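Local atomic coordinates of beta-N-acetylglucosaminidase-like protein Glycoside hydrolase family 20 (Flavobacterium johnsoniae, PDB entry 6YHH), a protein that probably removes terminal N-acetylglucosamine residues from chitin-derived oligosaccharides by hydrolysis, as a family 20 beta-N-acetylhexosaminidase of bacterial chitin metabolism. Residues A[586-600]-A[621-635]. Numbering follows the deposited sequence.
Sequences KAKVAAFFNKWIAVN and KKLSDASQELLLVLD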
ATOM      1  N   LYS A 586     -26.715   1.037 -34.429  1.00 15.64           N
ATOM      2  CA  LYS A 586     -27.545   0.044 -33.772  1.00 16.66           C
ATOM      3  C   LYS A 586     -26.669  -1.114 -33.254  1.00 17.57           C
ATOM      4  O   LYS A 586     -26.854  -1.619 -32.132  1.00 15.96           O
ATOM      5  CB  LYS A 586     -28.563  -0.545 -34.742  1.00 19.45           C
ATOM      6  CG  LYS A 586     -29.570  -1.411 -34.030  1.00 22.17           C
ATOM      7  CD  LYS A 586     -30.286  -2.347 -35.008  1.00 28.95           C
ATOM      8  CE  LYS A 586     -31.442  -1.746 -35.685  1.00 32.34           C
ATOM      9  NZ  LYS A 586     -31.895  -2.871 -36.572  1.00 33.18           N
ATOM     10  N   ALA A 587     -25.709  -1.534 -34.079  1.00 15.26           N
ATOM     11  CA  ALA A 587     -24.793  -2.600 -33.673  1.00 15.13           C
ATOM     12  C   ALA A 587     -23.931  -2.186 -32.456  1.00 14.76           C
ATOM     13  O   ALA A 587     -23.690  -3.078 -31.614  1.00 15.19           O
ATOM     14  CB  ALA A 587     -23.894  -3.044 -34.801  1.00 17.28           C
ATOM     15  N   LYS A 588     -23.562  -0.909 -32.329  1.00 14.41           N
ATOM     16  CA  LYS A 588     -22.781  -0.449 -31.134  1.00 14.65           C
ATOM     17  C   LYS A 588     -23.624  -0.596 -29.883  1.00 15.22           C
ATOM     18  O   LYS A 588     -23.082  -0.997 -28.839  1.00 15.76           O
ATOM     19  CB  LYS A 588     -22.235   0.981 -31.343  1.00 17.05           C
ATOM     20  CG  LYS A 588     -20.999   0.999 -32.279  1.00 19.15           C
ATOM     21  CD  LYS A 588     -20.417   2.430 -32.489  1.00 22.46           C
ATOM     22  N   VAL A 589     -24.920  -0.338 -29.993  1.00 14.33           N
ATOM     23  CA  VAL A 589     -25.814  -0.458 -28.829  1.00 14.15           C
ATOM     24  C   VAL A 589     -25.981  -1.953 -28.514  1.00 14.59           C
ATOM     25  O   VAL A 589     -25.868  -2.396 -27.372  1.00 12.81           O
ATOM     26  CB  VAL A 589     -27.175   0.195 -29.067  1.00 12.33           C
ATOM     27  CG1 VAL A 589     -28.121  -0.099 -27.940  1.00 11.68           C
ATOM     28  CG2 VAL A 589     -26.990   1.677 -29.276  1.00 13.47           C
ATOM     29  N   ALA A 590     -26.266  -2.772 -29.523  1.00 12.99           N
ATOM     30  CA  ALA A 590     -26.467  -4.186 -29.345  1.00 12.81           C
ATOM     31  C   ALA A 590     -25.231  -4.868 -28.698  1.00 12.54           C
ATOM     32  O   ALA A 590     -25.425  -5.842 -27.959  1.00 13.86           O
ATOM     33  CB  ALA A 590     -26.781  -4.833 -30.705  1.00 14.51           C
ATOM     34  N   ALA A 591     -24.001  -4.396 -29.004  1.00 12.17           N
ATOM     35  CA  ALA A 591     -22.797  -4.983 -28.475  1.00 12.18           C
ATOM     36  C   ALA A 591     -22.826  -4.971 -26.918  1.00 12.12           C
ATOM     37  O   ALA A 591     -22.332  -5.917 -26.288  1.00 12.13           O
ATOM     38  CB  ALA A 591     -21.557  -4.271 -28.955  1.00 13.92           C
ATOM     39  N   PHE A 592     -23.431  -3.937 -26.349  1.00 11.34           N
ATOM     40  CA  PHE A 592     -23.487  -3.838 -24.851  1.00 12.20           C
ATOM     41  C   PHE A 592     -24.429  -4.864 -24.321  1.00 12.18           C
ATOM     42  O   PHE A 592     -24.147  -5.517 -23.330  1.00 10.53           O
ATOM     43  CB  PHE A 592     -23.948  -2.433 -24.413  1.00 11.47           C
ATOM     44  CG  PHE A 592     -22.870  -1.410 -24.545  1.00 12.98           C
ATOM     45  CD1 PHE A 592     -21.897  -1.213 -23.514  1.00 13.66           C
ATOM     46  CD2 PHE A 592     -22.789  -0.621 -25.679  1.00 14.22           C
ATOM     47  CE1 PHE A 592     -20.918  -0.211 -23.658  1.00 15.65           C
ATOM     48  CE2 PHE A 592     -21.806   0.319 -25.829  1.00 14.10           C
ATOM     49  CZ  PHE A 592     -20.849   0.521 -24.834  1.00 14.23           C
ATOM     50  N   PHE A 593     -25.551  -5.059 -25.003  1.00 12.08           N
ATOM     51  CA  PHE A 593     -26.486  -6.091 -24.563  1.00 12.37           C
ATOM     52  C   PHE A 593     -25.888  -7.482 -24.620  1.00 12.57           C
ATOM     53  O   PHE A 593     -26.036  -8.293 -23.665  1.00 11.78           O
ATOM     54  CB  PHE A 593     -27.767  -6.056 -25.407  1.00 13.56           C
ATOM     55  CG  PHE A 593     -28.491  -4.752 -25.361  1.00 12.75           C
ATOM     56  CD1 PHE A 593     -28.562  -3.991 -24.175  1.00 12.10           C
ATOM     57  CD2 PHE A 593     -29.210  -4.313 -26.443  1.00 13.04           C
ATOM     58  CE1 PHE A 593     -29.216  -2.779 -24.152  1.00 12.41           C
ATOM     59  CE2 PHE A 593     -29.870  -3.101 -26.408  1.00 11.98           C
ATOM     60  CZ  PHE A 593     -29.879  -2.350 -25.277  1.00 13.64           C
ATOM     61  N   ASN A 594     -25.187  -7.825 -25.704  1.00 11.65           N
ATOM     62  CA  ASN A 594     -24.546  -9.115 -25.766  1.00 13.30           C
ATOM     63  C   ASN A 594     -23.469  -9.227 -24.646  1.00 12.26           C
ATOM     64  O   ASN A 594     -23.319 -10.295 -23.993  1.00 11.97           O
ATOM     65  CB  ASN A 594     -23.925  -9.341 -27.122  1.00 15.33           C
ATOM     66  CG  ASN A 594     -24.954  -9.560 -28.180  1.00 17.87           C
ATOM     67  OD1 ASN A 594     -24.901  -8.965 -29.288  1.00 23.88           O
ATOM     68  ND2 ASN A 594     -25.844 -10.370 -27.904  1.00 16.81           N
ATOM     69  N   LYS A 595     -22.753  -8.150 -24.385  1.00 11.24           N
ATOM     70  CA  LYS A 595     -21.753  -8.163 -23.342  1.00 11.81           C
ATOM     71  C   LYS A 595     -22.375  -8.417 -21.968  1.00 10.99           C
ATOM     72  O   LYS A 595     -21.844  -9.276 -21.191  1.00 10.80           O
ATOM     73  CB  LYS A 595     -20.990  -6.812 -23.283  1.00 13.70           C
ATOM     74  CG  LYS A 595     -19.918  -6.824 -22.215  1.00 16.19           C
ATOM     75  CD  LYS A 595     -19.089  -5.540 -22.186  1.00 20.38           C
ATOM     76  CE  LYS A 595     -17.938  -5.678 -21.174  1.00 23.65           C
ATOM     77  NZ  LYS A 595     -17.039  -4.487 -21.284  1.00 28.14           N
ATOM     78  N   TRP A 596     -23.466  -7.729 -21.658  1.00 11.27           N
ATOM     79  CA  TRP A 596     -24.095  -7.887 -20.335  1.00 10.89           C
ATOM     80  C   TRP A 596     -24.691  -9.268 -20.109  1.00  9.88           C
ATOM     81  O   TRP A 596     -24.771  -9.792 -18.991  1.00  9.88           O
ATOM     82  CB  TRP A 596     -25.073  -6.779 -20.103  1.00 10.82           C
ATOM     83  CG  TRP A 596     -24.351  -5.415 -20.127  1.00 10.54           C
ATOM     84  CD1 TRP A 596     -23.061  -5.105 -19.738  1.00 11.79           C
ATOM     85  CD2 TRP A 596     -24.944  -4.179 -20.507  1.00 10.19           C
ATOM     86  NE1 TRP A 596     -22.824  -3.757 -19.894  1.00 11.97           N
ATOM     87  CE2 TRP A 596     -23.972  -3.167 -20.333  1.00 11.60           C
ATOM     88  CE3 TRP A 596     -26.202  -3.819 -20.906  1.00  9.98           C
ATOM     89  CZ2 TRP A 596     -24.243  -1.814 -20.621  1.00 11.54           C
ATOM     90  CZ3 TRP A 596     -26.465  -2.520 -21.205  1.00 10.42           C
ATOM     91  CH2 TRP A 596     -25.477  -1.526 -21.057  1.00 10.64           C
ATOM     92  N   ILE A 597     -25.247  -9.847 -21.195  1.00  9.90           N
ATOM     93  CA  ILE A 597     -25.695 -11.245 -21.135  1.00 10.20           C
ATOM     94  C   ILE A 597     -24.537 -12.143 -20.758  1.00  9.83           C
ATOM     95  O   ILE A 597     -24.665 -13.032 -19.901  1.00 10.95           O
ATOM     96  CB  ILE A 597     -26.358 -11.598 -22.452  1.00 11.45           C
ATOM     97  CG1 ILE A 597     -27.678 -10.829 -22.575  1.00 11.90           C
ATOM     98  CG2 ILE A 597     -26.545 -13.108 -22.540  1.00 13.08           C
ATOM     99  CD1 ILE A 597     -28.260 -10.832 -23.988  1.00 13.66           C
ATOM    100  N   ALA A 598     -23.374 -11.936 -21.378  1.00 10.11           N
ATOM    101  CA  ALA A 598     -22.233 -12.754 -21.070  1.00 10.14           C
ATOM    102  C   ALA A 598     -21.742 -12.523 -19.628  1.00  9.96           C
ATOM    103  O   ALA A 598     -21.277 -13.467 -18.927  1.00  9.75           O
ATOM    104  CB  ALA A 598     -21.106 -12.546 -22.089  1.00 11.66           C
ATOM    105  N   VAL A 599     -21.734 -11.267 -19.201  1.00  8.92           N
ATOM    106  CA  VAL A 599     -21.325 -10.956 -17.830  1.00  8.59           C
ATOM    107  C   VAL A 599     -22.203 -11.684 -16.804  1.00  8.71           C
ATOM    108  O   VAL A 599     -21.716 -12.277 -15.846  1.00 10.20           O
ATOM    109  CB  VAL A 599     -21.356  -9.415 -17.602  1.00  9.21           C
ATOM    110  CG1 VAL A 599     -21.288  -9.094 -16.108  1.00  9.36           C
ATOM    111  CG2 VAL A 599     -20.274  -8.718 -18.430  1.00 11.87           C
ATOM    112  N   ASN A 600     -23.487 -11.684 -17.026  1.00  9.48           N
ATOM    113  CA  ASN A 600     -24.406 -12.321 -16.102  1.00 10.16           C
ATOM    114  C   ASN A 600     -24.109 -13.809 -16.076  1.00  9.86           C
ATOM    115  O   ASN A 600     -24.118 -14.414 -15.016  1.00  9.59           O
ATOM    116  CB  ASN A 600     -25.853 -12.080 -16.452  1.00  9.85           C
ATOM    117  CG  ASN A 600     -26.782 -12.716 -15.472  1.00  9.51           C
ATOM    118  OD1 ASN A 600     -26.798 -12.399 -14.277  1.00 10.58           O
ATOM    119  ND2 ASN A 600     -27.541 -13.730 -15.961  1.00  9.40           N
ATOM    120  N   LYS A 621     -29.008 -10.159 -13.188  1.00 10.73           N
ATOM    121  CA  LYS A 621     -30.117 -10.845 -13.880  1.00 11.66           C
ATOM    122  C   LYS A 621     -31.076  -9.839 -14.442  1.00 11.71           C
ATOM    123  O   LYS A 621     -31.483  -9.924 -15.634  1.00 11.74           O
ATOM    124  CB  LYS A 621     -30.832 -11.789 -12.950  1.00 14.89           C
ATOM    125  CG  LYS A 621     -32.135 -12.271 -13.572  1.00 16.86           C
ATOM    126  CD  LYS A 621     -32.796 -13.363 -12.790  1.00 20.92           C
ATOM    127  CE  LYS A 621     -34.173 -13.723 -13.387  1.00 20.69           C
ATOM    128  NZ  LYS A 621     -34.106 -14.041 -14.820  1.00 21.03           N
ATOM    129  N   LYS A 622     -31.429  -8.787 -13.685  1.00 11.15           N
ATOM    130  CA  LYS A 622     -32.280  -7.741 -14.206  1.00 12.21           C
ATOM    131  C   LYS A 622     -31.740  -7.062 -15.464  1.00 11.33           C
ATOM    132  O   LYS A 622     -32.470  -6.819 -16.478  1.00 11.46           O
ATOM    133  CB  LYS A 622     -32.635  -6.731 -13.118  1.00 11.48           C
ATOM    134  CG  LYS A 622     -33.543  -7.276 -12.046  1.00 12.02           C
ATOM    135  CD  LYS A 622     -33.559  -6.477 -10.734  1.00 12.82           C
ATOM    136  CE  LYS A 622     -34.472  -7.265  -9.758  1.00 15.53           C
ATOM    137  NZ  LYS A 622     -34.775  -6.587  -8.470  1.00 20.37           N
ATOM    138  N   LEU A 623     -30.427  -6.790 -15.475  1.00 10.61           N
ATOM    139  CA  LEU A 623     -29.814  -6.205 -16.664  1.00 10.67           C
ATOM    140  C   LEU A 623     -29.780  -7.186 -17.864  1.00 10.30           C
ATOM    141  O   LEU A 623     -30.026  -6.777 -19.029  1.00 11.75           O
ATOM    142  CB  LEU A 623     -28.372  -5.732 -16.323  1.00 10.40           C
ATOM    143  CG  LEU A 623     -27.641  -5.047 -17.401  1.00  9.68           C
ATOM    144  CD1 LEU A 623     -28.382  -3.810 -17.885  1.00 10.49           C
ATOM    145  CD2 LEU A 623     -26.180  -4.725 -16.991  1.00 10.35           C
ATOM    146  N   SER A 624     -29.490  -8.466 -17.616  1.00 10.33           N
ATOM    147  CA  SER A 624     -29.428  -9.509 -18.623  1.00 11.84           C
ATOM    148  C   SER A 624     -30.796  -9.673 -19.193  1.00 12.30           C
ATOM    149  O   SER A 624     -30.944  -9.757 -20.434  1.00 12.60           O
ATOM    150  CB  SER A 624     -28.947 -10.837 -18.022  1.00 12.87           C
ATOM    151  OG  SER A 624     -28.989 -11.853 -19.072  1.00 14.35           O
ATOM    152  N   ASP A 625     -31.788  -9.707 -18.337  1.00 11.95           N
ATOM    153  CA  ASP A 625     -33.203  -9.849 -18.858  1.00 13.04           C
ATOM    154  C   ASP A 625     -33.574  -8.710 -19.761  1.00 13.54           C
ATOM    155  O   ASP A 625     -34.133  -8.940 -20.850  1.00 15.36           O
ATOM    156  CB  ASP A 625     -34.224  -9.986 -17.730  1.00 13.50           C
ATOM    157  CG  ASP A 625     -34.153 -11.304 -16.994  1.00 13.27           C
ATOM    158  OD1 ASP A 625     -33.523 -12.286 -17.400  1.00 14.12           O
ATOM    159  OD2 ASP A 625     -34.750 -11.378 -15.929  1.00 16.60           O
ATOM    160  N   ALA A 626     -33.323  -7.468 -19.346  1.00 13.02           N
ATOM    161  CA  ALA A 626     -33.592  -6.305 -20.182  1.00 13.38           C
ATOM    162  C   ALA A 626     -32.793  -6.379 -21.489  1.00 15.17           C
ATOM    163  O   ALA A 626     -33.332  -6.053 -22.576  1.00 14.65           O
ATOM    164  CB  ALA A 626     -33.343  -5.021 -19.434  1.00 14.65           C
ATOM    165  N   SER A 627     -31.517  -6.770 -21.397  1.00 13.39           N
ATOM    166  CA  SER A 627     -30.631  -6.869 -22.574  1.00 13.07           C
ATOM    167  C   SER A 627     -31.207  -7.855 -23.606  1.00 15.16           C
ATOM    168  O   SER A 627     -31.249  -7.535 -24.810  1.00 16.56           O
ATOM    169  CB  SER A 627     -29.232  -7.259 -22.145  1.00 12.89           C
ATOM    170  OG  SER A 627     -28.635  -6.247 -21.336  1.00 11.81           O
ATOM    171  N   GLN A 628     -31.653  -9.007 -23.125  1.00 15.04           N
ATOM    172  CA  GLN A 628     -32.203 -10.038 -24.024  1.00 17.40           C
ATOM    173  C   GLN A 628     -33.393  -9.477 -24.788  1.00 18.13           C
ATOM    174  O   GLN A 628     -33.550  -9.729 -25.999  1.00 19.68           O
ATOM    175  CB  GLN A 628     -32.617 -11.317 -23.237  1.00 18.24           C
ATOM    176  CG  GLN A 628     -31.445 -12.149 -22.730  1.00 20.67           C
ATOM    177  CD  GLN A 628     -31.806 -13.246 -21.669  1.00 26.25           C
ATOM    178  OE1 GLN A 628     -32.498 -14.177 -21.966  1.00 27.29           O
ATOM    179  NE2 GLN A 628     -31.198 -13.189 -20.505  1.00 31.23           N
ATOM    180  N   GLU A 629     -34.253  -8.780 -24.100  1.00 16.65           N
ATOM    181  CA  GLU A 629     -35.494  -8.270 -24.746  1.00 18.43           C
ATOM    182  C   GLU A 629     -35.192  -7.087 -25.697  1.00 20.47           C
ATOM    183  O   GLU A 629     -35.720  -6.976 -26.874  1.00 20.77           O
ATOM    184  CB  GLU A 629     -36.564  -7.926 -23.722  1.00 20.06           C
ATOM    185  CG  GLU A 629     -37.956  -7.631 -24.330  1.00 22.21           C
ATOM    186  CD  GLU A 629     -38.564  -8.895 -24.944  1.00 23.48           C
ATOM    187  OE1 GLU A 629     -38.417  -9.982 -24.353  1.00 23.43           O
ATOM    188  OE2 GLU A 629     -39.198  -8.773 -26.019  1.00 26.64           O
ATOM    189  N   LEU A 630     -34.306  -6.187 -25.258  1.00 16.73           N
ATOM    190  CA  LEU A 630     -33.933  -5.085 -26.074  1.00 16.08           C
ATOM    191  C   LEU A 630     -33.190  -5.522 -27.341  1.00 17.32           C
ATOM    192  O   LEU A 630     -33.274  -4.812 -28.376  1.00 18.56           O
ATOM    193  CB  LEU A 630     -33.091  -4.072 -25.303  1.00 17.22           C
ATOM    194  CG  LEU A 630     -33.927  -3.344 -24.238  1.00 18.33           C
ATOM    195  CD1 LEU A 630     -33.069  -2.552 -23.245  1.00 17.89           C
ATOM    196  CD2 LEU A 630     -34.924  -2.390 -24.849  1.00 18.04           C
ATOM    197  N   LEU A 631     -32.443  -6.618 -27.310  1.00 16.80           N
ATOM    198  CA  LEU A 631     -31.905  -7.155 -28.574  1.00 17.90           C
ATOM    199  C   LEU A 631     -33.068  -7.452 -29.563  1.00 22.24           C
ATOM    200  O   LEU A 631     -32.961  -7.196 -30.777  1.00 23.26           O
ATOM    201  CB  LEU A 631     -31.088  -8.423 -28.340  1.00 18.87           C
ATOM    202  CG  LEU A 631     -29.697  -8.138 -27.712  1.00 17.94           C
ATOM    203  CD1 LEU A 631     -29.129  -9.445 -27.281  1.00 19.04           C
ATOM    204  CD2 LEU A 631     -28.781  -7.498 -28.741  1.00 19.19           C
ATOM    205  N   LEU A 632     -34.160  -7.980 -29.046  1.00 21.25           N
ATOM    206  CA  LEU A 632     -35.300  -8.273 -29.945  1.00 23.74           C
ATOM    207  C   LEU A 632     -35.974  -6.995 -30.370  1.00 25.05           C
ATOM    208  O   LEU A 632     -36.366  -6.840 -31.539  1.00 29.53           O
ATOM    209  CB  LEU A 632     -36.301  -9.181 -29.265  1.00 22.46           C
ATOM    210  CG  LEU A 632     -35.774 -10.540 -28.865  1.00 25.85           C
ATOM    211  CD1 LEU A 632     -36.748 -11.145 -27.906  1.00 24.75           C
ATOM    212  CD2 LEU A 632     -35.550 -11.445 -30.066  1.00 30.22           C
ATOM    213  N   VAL A 633     -36.100  -6.046 -29.474  1.00 23.64           N
ATOM    214  CA  VAL A 633     -36.648  -4.729 -29.788  1.00 24.65           C
ATOM    215  C   VAL A 633     -35.856  -4.064 -30.933  1.00 30.71           C
ATOM    216  O   VAL A 633     -36.448  -3.638 -31.929  1.00 33.36           O
ATOM    217  CB  VAL A 633     -36.658  -3.804 -28.579  1.00 24.48           C
ATOM    218  CG1 VAL A 633     -37.028  -2.396 -28.954  1.00 25.74           C
ATOM    219  CG2 VAL A 633     -37.626  -4.256 -27.498  1.00 23.72           C
ATOM    220  N   LEU A 634     -34.524  -4.020 -30.823  1.00 27.62           N
ATOM    221  CA  LEU A 634     -33.676  -3.402 -31.850  1.00 24.84           C
ATOM    222  C   LEU A 634     -33.870  -4.046 -33.237  1.00 30.33           C
ATOM    223  O   LEU A 634     -33.714  -3.364 -34.232  1.00 32.09           O
ATOM    224  CB  LEU A 634     -32.179  -3.414 -31.494  1.00 24.79           C
ATOM    225  CG  LEU A 634     -31.636  -2.482 -30.364  1.00 22.77           C
ATOM    226  CD1 LEU A 634     -30.144  -2.700 -30.112  1.00 21.86           C
ATOM    227  CD2 LEU A 634     -31.857  -0.997 -30.533  1.00 24.92           C
ATOM    228  N   ASP A 635     -34.167  -5.337 -33.280  1.00 35.51           N
ATOM    229  CA  ASP A 635     -34.550  -6.011 -34.541  1.00 40.02           C
ATOM    230  C   ASP A 635     -36.049  -6.170 -34.872  1.00 41.67           C
ATOM    231  O   ASP A 635     -36.390  -7.007 -35.709  1.00 50.61           O
ATOM    232  CB  ASP A 635     -33.861  -7.360 -34.568  1.00 43.39           C
ATOM    233  CG  ASP A 635     -32.582  -7.299 -35.308  1.00 53.71           C
ATOM    234  OD1 ASP A 635     -31.830  -6.311 -35.081  1.00 56.72           O
ATOM    235  OD2 ASP A 635     -32.384  -8.184 -36.182  1.00 51.55           O
TER
HETATM  236  O   HOH W   1     -27.178 -13.913 -19.002  1.00  9.97           O
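Phe593 lays one ring face against CB of Leu630, which stands 3.9 Å from the ring centroid and 28° off the normal, a CH-pi contact. CD2 of Leu631 and CD1 of Leu634 meet the same ring at its edge, and with Ser627 beside CD1 of Phe593 the side chain is a knob in the hole formed by Ser627, Leu630, Leu631 and Leu634. The packing is reciprocal: Leu631 fits among Ala590, Phe593, Asn594 and Ile597, and Leu634 among Lys586, Val589, Ala590 and Phe593. These interlocked knobs-into-holes join two helices running roughly antiparallel, at 141°, with the segment axes 8.5 Å apart at closest.

The backbones come nearest at Phe593 and Ser627, whose CA atoms lie 4.7 Å apart. With OG beside its own backbone N (chi1 -65°), Ser627 donates to Leu623 O at 2.7 Å within its own helix. This bond satisfies the hydroxyl while OG lies in the plane of the Trp596 indole, 3.5 Å from CE3. Leu623 sends CD2 over one face of that indole, 3.9 Å from the five-membered ring centroid, a second CH-pi contact.

Polar links occupy both ends. A water accepts from Asn600 ND2, donates to Ile597 O and hydrogen-bonds Ser624 OG, which also accepts from Gln628 NE2; Asn600 OD1 bonds instead to Ser620. At the other end Lys586, its chain bent at chi3, makes a weak hydrogen bond from NZ to Leu634 O at 3.0 Å and a long salt bridge to Asp635.

The pair belongs to a helical region far from the predicted proton donor Glu317. Helix 565-579 packs on both segments through Tyr577, helix 523-529 meets Leu623 and Val599 through Phe528, and helix 642-650 covers Ala626 and Val633.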